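Local structure of histidine--tRNA ligase (Staphylococcus aureus, 1QE0) at residues T46-R51 and E294-P299; R288-L293 and S300-G305. The protein catalyses the ATP-dependent attachment of L-histidine to tRNA(His), releasing AMP and diphosphate, and works as a homodimer of the class II aminoacyl-tRNA synthetase family. All blocks are in the same frame, centred on the assembly; numbering follows the deposited sequence.

The two contacts lie side by side in the class II catalytic domain, their centres about 13 Å apart and on the same side of the chain's centre. Interaction 2 pairs the end of strand 280-290 with the start of strand 302-309 in the large mixed sheet. The connection between these strands, the short helix 292-295 and the turn after it, supplies one side of interaction 1, so along the chain the segments alternate: 46-51, 288-293, 294-299, 300-305. A probable hydrogen bond between E294 OE2 and S300 OG (2.5 Å) joins the two. The two adjacent antiparallel strands are thus joined by a connection that meets helix 46-49, a distant part of the chain, close to the second subunit.

Interaction 1: T46-R51 and E294-P299; sequences TDLFAR and ELLDGP
T46 lies in the short, weakly bonded helix of about 46-49, its OG1 hydrogen-bonded to the hydroxyls of S74 and T76, which ties this helix to the neighbouring small sheet. D47 takes part through its backbone: its carbonyl O accepts a weak bond from R51 NH1. L48 is the apolar member on this side. With CG anti to the backbone N (chi1 177°), it reaches across so that L48 CD1 touches L296 CD1 at 3.9 Å, the two side chains crossing at about a right angle; leucine suits this buried spot, its branched end packing against L296 and helix 82-91.

R51 carries most of the contact. Its chain bends at chi2 and chi3, laying the methylenes against L296, with R51 CG 3.4 Å from L296 CD1, and turning the guanidinium edge to the opposite segment. R51 NE donates to L295 O at 2.7 Å, a fairly straight bond (164°) that lies close to the guanidinium plane, and NH2 adds a weak second one to the same oxygen. That carbonyl belongs to L295, the last residue of helix 292-295; at L296 the chain leaves helical geometry. R51 NH2 also forms a salt bridge with D297 OD2 at 2.7 Å, the carboxylate plane turned 39° from that of the guanidinium. Arginine suits the place because its flat guanidinium presents several N-H groups, which meet a helix-end carbonyl, a loop carboxylate and, weakly, the carbonyl of D47; the exposed setting probably tempers the charge attraction.

Below these polar groups, helix 82-91 forms a common floor: L48 packs on A83 and R87, and L296 on V86 and I90. I2 of the second subunit packs on both L48 and R51, placing the junction of helices 46-49 and 292-295 beside the dimer interface.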
ATOM      1  N   THR A  46       2.390  -8.665  22.765  1.00 22.91           N
ATOM      2  CA  THR A  46       3.292  -7.735  23.395  1.00 25.59           C
ATOM      3  C   THR A  46       4.658  -8.376  23.520  1.00 27.37           C
ATOM      4  O   THR A  46       5.678  -7.734  23.299  1.00 31.74           O
ATOM      5  CB  THR A  46       2.794  -7.358  24.793  1.00 28.06           C
ATOM      6  OG1 THR A  46       1.492  -6.759  24.684  1.00 33.91           O
ATOM      7  CG2 THR A  46       3.749  -6.373  25.450  1.00 31.35           C
ATOM      8  N   ASP A  47       4.666  -9.670  23.789  1.00 27.51           N
ATOM      9  CA  ASP A  47       5.901 -10.417  23.953  1.00 29.24           C
ATOM     10  C   ASP A  47       6.859 -10.440  22.756  1.00 25.12           C
ATOM     11  O   ASP A  47       7.978 -10.914  22.888  1.00 24.89           O
ATOM     12  CB  ASP A  47       5.581 -11.837  24.448  1.00 39.96           C
ATOM     13  CG  ASP A  47       5.030 -11.854  25.884  1.00 47.70           C
ATOM     14  OD1 ASP A  47       5.563 -12.630  26.703  1.00 53.14           O
ATOM     15  OD2 ASP A  47       4.073 -11.102  26.203  1.00 52.25           O
ATOM     16  N   LEU A  48       6.441  -9.926  21.604  1.00 20.77           N
ATOM     17  CA  LEU A  48       7.322  -9.901  20.439  1.00 21.76           C
ATOM     18  C   LEU A  48       8.176  -8.651  20.529  1.00 26.26           C
ATOM     19  O   LEU A  48       9.388  -8.662  20.288  1.00 27.24           O
ATOM     20  CB  LEU A  48       6.511  -9.868  19.145  1.00 15.77           C
ATOM     21  CG  LEU A  48       7.236  -9.775  17.805  1.00  2.41           C
ATOM     22  CD1 LEU A  48       8.038 -10.996  17.526  1.00  2.00           C
ATOM     23  CD2 LEU A  48       6.215  -9.622  16.757  1.00  4.76           C
ATOM     24  N   PHE A  49       7.518  -7.564  20.900  1.00 30.00           N
ATOM     25  CA  PHE A  49       8.171  -6.273  21.029  1.00 34.45           C
ATOM     26  C   PHE A  49       8.825  -6.114  22.400  1.00 41.32           C
ATOM     27  O   PHE A  49       9.551  -5.147  22.658  1.00 43.77           O
ATOM     28  CB  PHE A  49       7.143  -5.178  20.767  1.00 29.41           C
ATOM     29  CG  PHE A  49       6.440  -5.338  19.458  1.00 26.61           C
ATOM     30  CD1 PHE A  49       7.139  -5.183  18.258  1.00 25.53           C
ATOM     31  CD2 PHE A  49       5.103  -5.696  19.414  1.00 26.85           C
ATOM     32  CE1 PHE A  49       6.510  -5.383  17.031  1.00 25.19           C
ATOM     33  CE2 PHE A  49       4.463  -5.901  18.185  1.00 31.85           C
ATOM     34  CZ  PHE A  49       5.170  -5.745  16.990  1.00 25.44           C
ATOM     35  N   ALA A  50       8.551  -7.065  23.286  1.00 45.01           N
ATOM     36  CA  ALA A  50       9.118  -7.075  24.630  1.00 47.50           C
ATOM     37  C   ALA A  50      10.639  -7.333  24.523  1.00 48.01           C
ATOM     38  O   ALA A  50      11.431  -6.735  25.253  1.00 48.83           O
ATOM     39  CB  ALA A  50       8.426  -8.196  25.476  1.00 47.11           C
ATOM     40  N   ARG A  51      11.017  -8.146  23.540  1.00 45.83           N
ATOM     41  CA  ARG A  51      12.397  -8.573  23.308  1.00 44.76           C
ATOM     42  C   ARG A  51      13.470  -7.492  23.320  1.00 46.22           C
ATOM     43  O   ARG A  51      13.086  -6.303  23.286  1.00 40.17           O
ATOM     44  CB  ARG A  51      12.476  -9.343  21.984  1.00 43.08           C
ATOM     45  CG  ARG A  51      11.467 -10.452  21.853  1.00 36.82           C
ATOM     46  CD  ARG A  51      11.663 -11.450  22.933  1.00 32.14           C
ATOM     47  NE  ARG A  51      11.741 -12.783  22.384  1.00 23.61           N
ATOM     48  CZ  ARG A  51      10.769 -13.668  22.470  1.00 21.63           C
ATOM     49  NH1 ARG A  51       9.648 -13.354  23.094  1.00 15.16           N
ATOM     50  NH2 ARG A  51      10.917 -14.862  21.916  1.00 30.63           N
ATOM     51  N   GLU A 294      17.110 -15.237  16.449  1.00 32.59           N
ATOM     52  CA  GLU A 294      17.234 -16.078  17.633  1.00 33.02           C
ATOM     53  C   GLU A 294      16.603 -15.444  18.865  1.00 30.83           C
ATOM     54  O   GLU A 294      16.133 -16.137  19.757  1.00 33.74           O
ATOM     55  CB  GLU A 294      18.700 -16.385  17.870  1.00 39.92           C
ATOM     56  CG  GLU A 294      19.551 -16.088  16.647  1.00 57.06           C
ATOM     57  CD  GLU A 294      20.895 -16.740  16.715  1.00 67.31           C
ATOM     58  OE1 GLU A 294      21.900 -16.075  17.051  1.00 71.73           O
ATOM     59  OE2 GLU A 294      20.939 -17.943  16.446  1.00 72.66           O
ATOM     60  N   LEU A 295      16.600 -14.126  18.932  1.00 27.77           N
ATOM     61  CA  LEU A 295      15.960 -13.464  20.047  1.00 27.70           C
ATOM     62  C   LEU A 295      14.452 -13.675  19.858  1.00 32.08           C
ATOM     63  O   LEU A 295      13.697 -13.684  20.818  1.00 37.87           O
ATOM     64  CB  LEU A 295      16.291 -11.971  20.068  1.00 21.49           C
ATOM     65  CG  LEU A 295      17.773 -11.620  20.160  1.00  6.77           C
ATOM     66  CD1 LEU A 295      17.940 -10.160  20.311  1.00 12.18           C
ATOM     67  CD2 LEU A 295      18.412 -12.294  21.319  1.00 10.71           C
ATOM     68  N   LEU A 296      13.998 -13.833  18.618  1.00 30.03           N
ATOM     69  CA  LEU A 296      12.580 -14.097  18.385  1.00 26.54           C
ATOM     70  C   LEU A 296      12.234 -15.609  18.363  1.00 29.20           C
ATOM     71  O   LEU A 296      11.148 -15.991  17.930  1.00 32.65           O
ATOM     72  CB  LEU A 296      12.143 -13.428  17.083  1.00 20.44           C
ATOM     73  CG  LEU A 296      11.896 -11.923  17.172  1.00 15.60           C
ATOM     74  CD1 LEU A 296      11.778 -11.544  18.609  1.00 20.36           C
ATOM     75  CD2 LEU A 296      12.984 -11.108  16.532  1.00 11.53           C
ATOM     76  N   ASP A 297      13.133 -16.444  18.893  1.00 29.32           N
ATOM     77  CA  ASP A 297      12.995 -17.907  18.922  1.00 26.74           C
ATOM     78  C   ASP A 297      13.094 -18.524  17.530  1.00 25.72           C
ATOM     79  O   ASP A 297      12.292 -19.388  17.188  1.00 28.84           O
ATOM     80  CB  ASP A 297      11.668 -18.345  19.548  1.00 25.15           C
ATOM     81  CG  ASP A 297      11.420 -17.744  20.919  1.00 29.45           C
ATOM     82  OD1 ASP A 297      10.285 -17.899  21.395  1.00 36.34           O
ATOM     83  OD2 ASP A 297      12.319 -17.123  21.525  1.00 24.76           O
ATOM     84  N   GLY A 298      14.073 -18.114  16.732  1.00 23.03           N
ATOM     85  CA  GLY A 298      14.191 -18.667  15.396  1.00 24.12           C
ATOM     86  C   GLY A 298      15.608 -19.063  15.059  1.00 26.53           C
ATOM     87  O   GLY A 298      16.486 -18.901  15.916  1.00 30.84           O
ATOM     88  N   PRO A 299      15.874 -19.526  13.811  1.00 25.93           N
ATOM     89  CA  PRO A 299      17.144 -19.977  13.226  1.00 26.43           C
ATOM     90  C   PRO A 299      18.235 -18.937  13.343  1.00 32.05           C
ATOM     91  O   PRO A 299      17.971 -17.810  13.725  1.00 37.70           O
ATOM     92  CB  PRO A 299      16.789 -20.169  11.760  1.00 23.81           C
ATOM     93  CG  PRO A 299      15.369 -20.526  11.786  1.00 27.32           C
ATOM     94  CD  PRO A 299      14.824 -19.531  12.780  1.00 27.52           C
TER

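Interaction 2: R288-L293 and S300-G305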
ATOM      1  N   ARG A 288      22.790  -4.984   8.081  1.00 17.92           N
ATOM      2  CA  ARG A 288      22.716  -6.448   8.314  1.00 14.83           C
ATOM      3  C   ARG A 288      22.559  -6.766   9.782  1.00 16.27           C
ATOM      4  O   ARG A 288      22.864  -5.944  10.647  1.00 19.88           O
ATOM      5  CB  ARG A 288      23.983  -7.192   7.875  1.00  8.36           C
ATOM      6  CG  ARG A 288      24.317  -7.156   6.409  1.00 15.11           C
ATOM      7  CD  ARG A 288      25.163  -8.357   5.991  1.00 14.63           C
ATOM      8  NE  ARG A 288      24.367  -9.569   6.057  1.00 15.87           N
ATOM      9  CZ  ARG A 288      23.686 -10.091   5.041  1.00 13.91           C
ATOM     10  NH1 ARG A 288      23.713  -9.549   3.842  1.00 10.59           N
ATOM     11  NH2 ARG A 288      22.823 -11.049   5.285  1.00 19.89           N
ATOM     12  N   TYR A 289      22.199  -8.006  10.065  1.00 16.73           N
ATOM     13  CA  TYR A 289      22.049  -8.442  11.429  1.00 18.03           C
ATOM     14  C   TYR A 289      22.278  -9.950  11.555  1.00 22.71           C
ATOM     15  O   TYR A 289      22.111 -10.687  10.583  1.00 23.83           O
ATOM     16  CB  TYR A 289      20.659  -8.057  11.957  1.00 15.69           C
ATOM     17  CG  TYR A 289      19.484  -8.407  11.051  1.00 20.06           C
ATOM     18  CD1 TYR A 289      18.879  -9.659  11.094  1.00 23.63           C
ATOM     19  CD2 TYR A 289      18.983  -7.480  10.144  1.00 19.03           C
ATOM     20  CE1 TYR A 289      17.814  -9.973  10.252  1.00 21.65           C
ATOM     21  CE2 TYR A 289      17.922  -7.783   9.306  1.00 18.99           C
ATOM     22  CZ  TYR A 289      17.346  -9.024   9.362  1.00 20.63           C
ATOM     23  OH  TYR A 289      16.308  -9.315   8.512  1.00 21.95           O
ATOM     24  N   ASN A 290      22.863 -10.382  12.669  1.00 25.00           N
ATOM     25  CA  ASN A 290      22.983 -11.813  12.933  1.00 27.30           C
ATOM     26  C   ASN A 290      22.770 -12.015  14.418  1.00 25.02           C
ATOM     27  O   ASN A 290      23.651 -11.772  15.218  1.00 24.92           O
ATOM     28  CB  ASN A 290      24.294 -12.462  12.483  1.00 35.08           C
ATOM     29  CG  ASN A 290      24.229 -14.017  12.562  1.00 44.95           C
ATOM     30  OD1 ASN A 290      24.366 -14.716  11.550  1.00 49.56           O
ATOM     31  ND2 ASN A 290      23.971 -14.550  13.764  1.00 46.76           N
ATOM     32  N   GLY A 291      21.573 -12.463  14.766  1.00 25.87           N
ATOM     33  CA  GLY A 291      21.213 -12.669  16.151  1.00 27.36           C
ATOM     34  C   GLY A 291      19.780 -12.232  16.417  1.00 29.61           C
ATOM     35  O   GLY A 291      19.218 -12.576  17.450  1.00 33.61           O
ATOM     36  N   LEU A 292      19.194 -11.470  15.491  1.00 26.55           N
ATOM     37  CA  LEU A 292      17.832 -10.984  15.615  1.00 24.43           C
ATOM     38  C   LEU A 292      16.845 -12.143  15.659  1.00 26.29           C
ATOM     39  O   LEU A 292      16.085 -12.288  16.622  1.00 29.26           O
ATOM     40  CB  LEU A 292      17.528 -10.057  14.436  1.00 24.65           C
ATOM     41  CG  LEU A 292      16.118  -9.505  14.207  1.00 24.68           C
ATOM     42  CD1 LEU A 292      15.584  -8.804  15.450  1.00 26.40           C
ATOM     43  CD2 LEU A 292      16.160  -8.544  13.043  1.00 26.63           C
ATOM     44  N   LEU A 293      16.923 -13.018  14.659  1.00 24.83           N
ATOM     45  CA  LEU A 293      16.026 -14.161  14.554  1.00 25.49           C
ATOM     46  C   LEU A 293      15.967 -15.056  15.803  1.00 30.28           C
ATOM     47  O   LEU A 293      14.902 -15.526  16.195  1.00 34.14           O
ATOM     48  CB  LEU A 293      16.414 -14.989  13.330  1.00 22.53           C
ATOM     49  CG  LEU A 293      15.969 -14.650  11.901  1.00 18.36           C
ATOM     50  CD1 LEU A 293      14.602 -15.251  11.609  1.00 16.59           C
ATOM     51  CD2 LEU A 293      15.988 -13.161  11.669  1.00 13.64           C
ATOM     52  N   SER A 300      19.466 -19.285  12.986  1.00 36.16           N
ATOM     53  CA  SER A 300      20.540 -18.299  13.061  1.00 37.11           C
ATOM     54  C   SER A 300      20.712 -17.575  11.737  1.00 39.15           C
ATOM     55  O   SER A 300      21.824 -17.143  11.408  1.00 46.73           O
ATOM     56  CB  SER A 300      21.859 -18.949  13.451  1.00 34.71           C
ATOM     57  OG  SER A 300      21.737 -19.592  14.689  1.00 39.68           O
ATOM     58  N   GLU A 301      19.633 -17.446  10.972  1.00 32.80           N
ATOM     59  CA  GLU A 301      19.713 -16.764   9.701  1.00 29.40           C
ATOM     60  C   GLU A 301      20.305 -15.374   9.803  1.00 27.68           C
ATOM     61  O   GLU A 301      20.176 -14.697  10.826  1.00 29.57           O
ATOM     62  CB  GLU A 301      18.340 -16.637   9.081  1.00 33.69           C
ATOM     63  CG  GLU A 301      17.703 -17.944   8.758  1.00 38.94           C
ATOM     64  CD  GLU A 301      18.502 -18.751   7.780  1.00 40.36           C
ATOM     65  OE1 GLU A 301      19.315 -18.144   7.048  1.00 38.78           O
ATOM     66  OE2 GLU A 301      18.299 -19.993   7.751  1.00 45.62           O
ATOM     67  N   THR A 302      21.015 -15.000   8.742  1.00 28.25           N
ATOM     68  CA  THR A 302      21.634 -13.689   8.590  1.00 24.64           C
ATOM     69  C   THR A 302      20.608 -12.876   7.815  1.00 22.72           C
ATOM     70  O   THR A 302      19.712 -13.448   7.203  1.00 19.07           O
ATOM     71  CB  THR A 302      22.958 -13.764   7.772  1.00 22.75           C
ATOM     72  OG1 THR A 302      22.968 -14.926   6.919  1.00 17.32           O
ATOM     73  CG2 THR A 302      24.129 -13.824   8.693  1.00 25.16           C
ATOM     74  N   GLY A 303      20.735 -11.558   7.823  1.00 24.35           N
ATOM     75  CA  GLY A 303      19.775 -10.744   7.100  1.00 24.10           C
ATOM     76  C   GLY A 303      20.115  -9.267   7.081  1.00 20.70           C
ATOM     77  O   GLY A 303      20.895  -8.788   7.913  1.00 22.30           O
ATOM     78  N   ILE A 304      19.523  -8.550   6.131  1.00 13.88           N
ATOM     79  CA  ILE A 304      19.734  -7.121   5.967  1.00  6.89           C
ATOM     80  C   ILE A 304      18.397  -6.530   5.591  1.00  5.49           C
ATOM     81  O   ILE A 304      17.589  -7.165   4.907  1.00  3.41           O
ATOM     82  CB  ILE A 304      20.758  -6.813   4.808  1.00  6.66           C
ATOM     83  CG1 ILE A 304      21.037  -5.308   4.683  1.00  2.51           C
ATOM     84  CG2 ILE A 304      20.262  -7.369   3.496  1.00  2.00           C
ATOM     85  CD1 ILE A 304      21.960  -4.966   3.575  1.00  2.00           C
ATOM     86  N   GLY A 305      18.179  -5.299   6.014  1.00  4.03           N
ATOM     87  CA  GLY A 305      16.950  -4.620   5.673  1.00  5.22           C
ATOM     88  C   GLY A 305      17.096  -3.151   5.967  1.00  4.11           C
ATOM     89  O   GLY A 305      18.160  -2.715   6.423  1.00  4.98           O
TER
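Strands 288-290 and 302-305 run antiparallel, 4.5 Å apart at closest approach and 152° between their directions, with Y289 and G303 as a hydrogen-bonded pair: Y289 N donates to G303 O at 2.6 Å, nearly along the C=O axis, and G303 N returns a longer bond to Y289 O.

Y289 takes the crowded chi1 position (48°), which folds its ring across the neighbouring strand. G303 CA lies over one face, 4.0 Å from the centroid of the Y289 ring, a CH-pi contact, while L292 CD2 lies above the opposite face, displaced toward the ring's rim. Glycine fits at G303 because a CB would run into Y289 CZ. The tyrosine OH goes on to hydrogen-bond E130 on strand 123-132.

These are adjacent strands of the mostly antiparallel sheet at the heart of the class II synthetase catalytic domain. Their connection begins at G291, the N-cap of helix 292-295. Its phi is 140°; there a CB would be jammed against the carbonyl O of N290, so glycine fits.

On the sheet face away from the tyrosine, R288 crosses obliquely over I304, R288 CG lying 3.9 Å from I304 CB. A bend at chi3 brings the guanidinium back over the neighbouring strand, with I304 CB above one face and T302 CB at its edge. The charge is answered by D140 of helix 137-153 through NH1, and the apolar part of the long chain suits the isoleucine beneath it. N290 OD1 meets the methyl CG2 of T302. Beyond the strand, L293 packs CG against the CB of E301, and helix 82-91 lies against both, with Y89 touching each side chain.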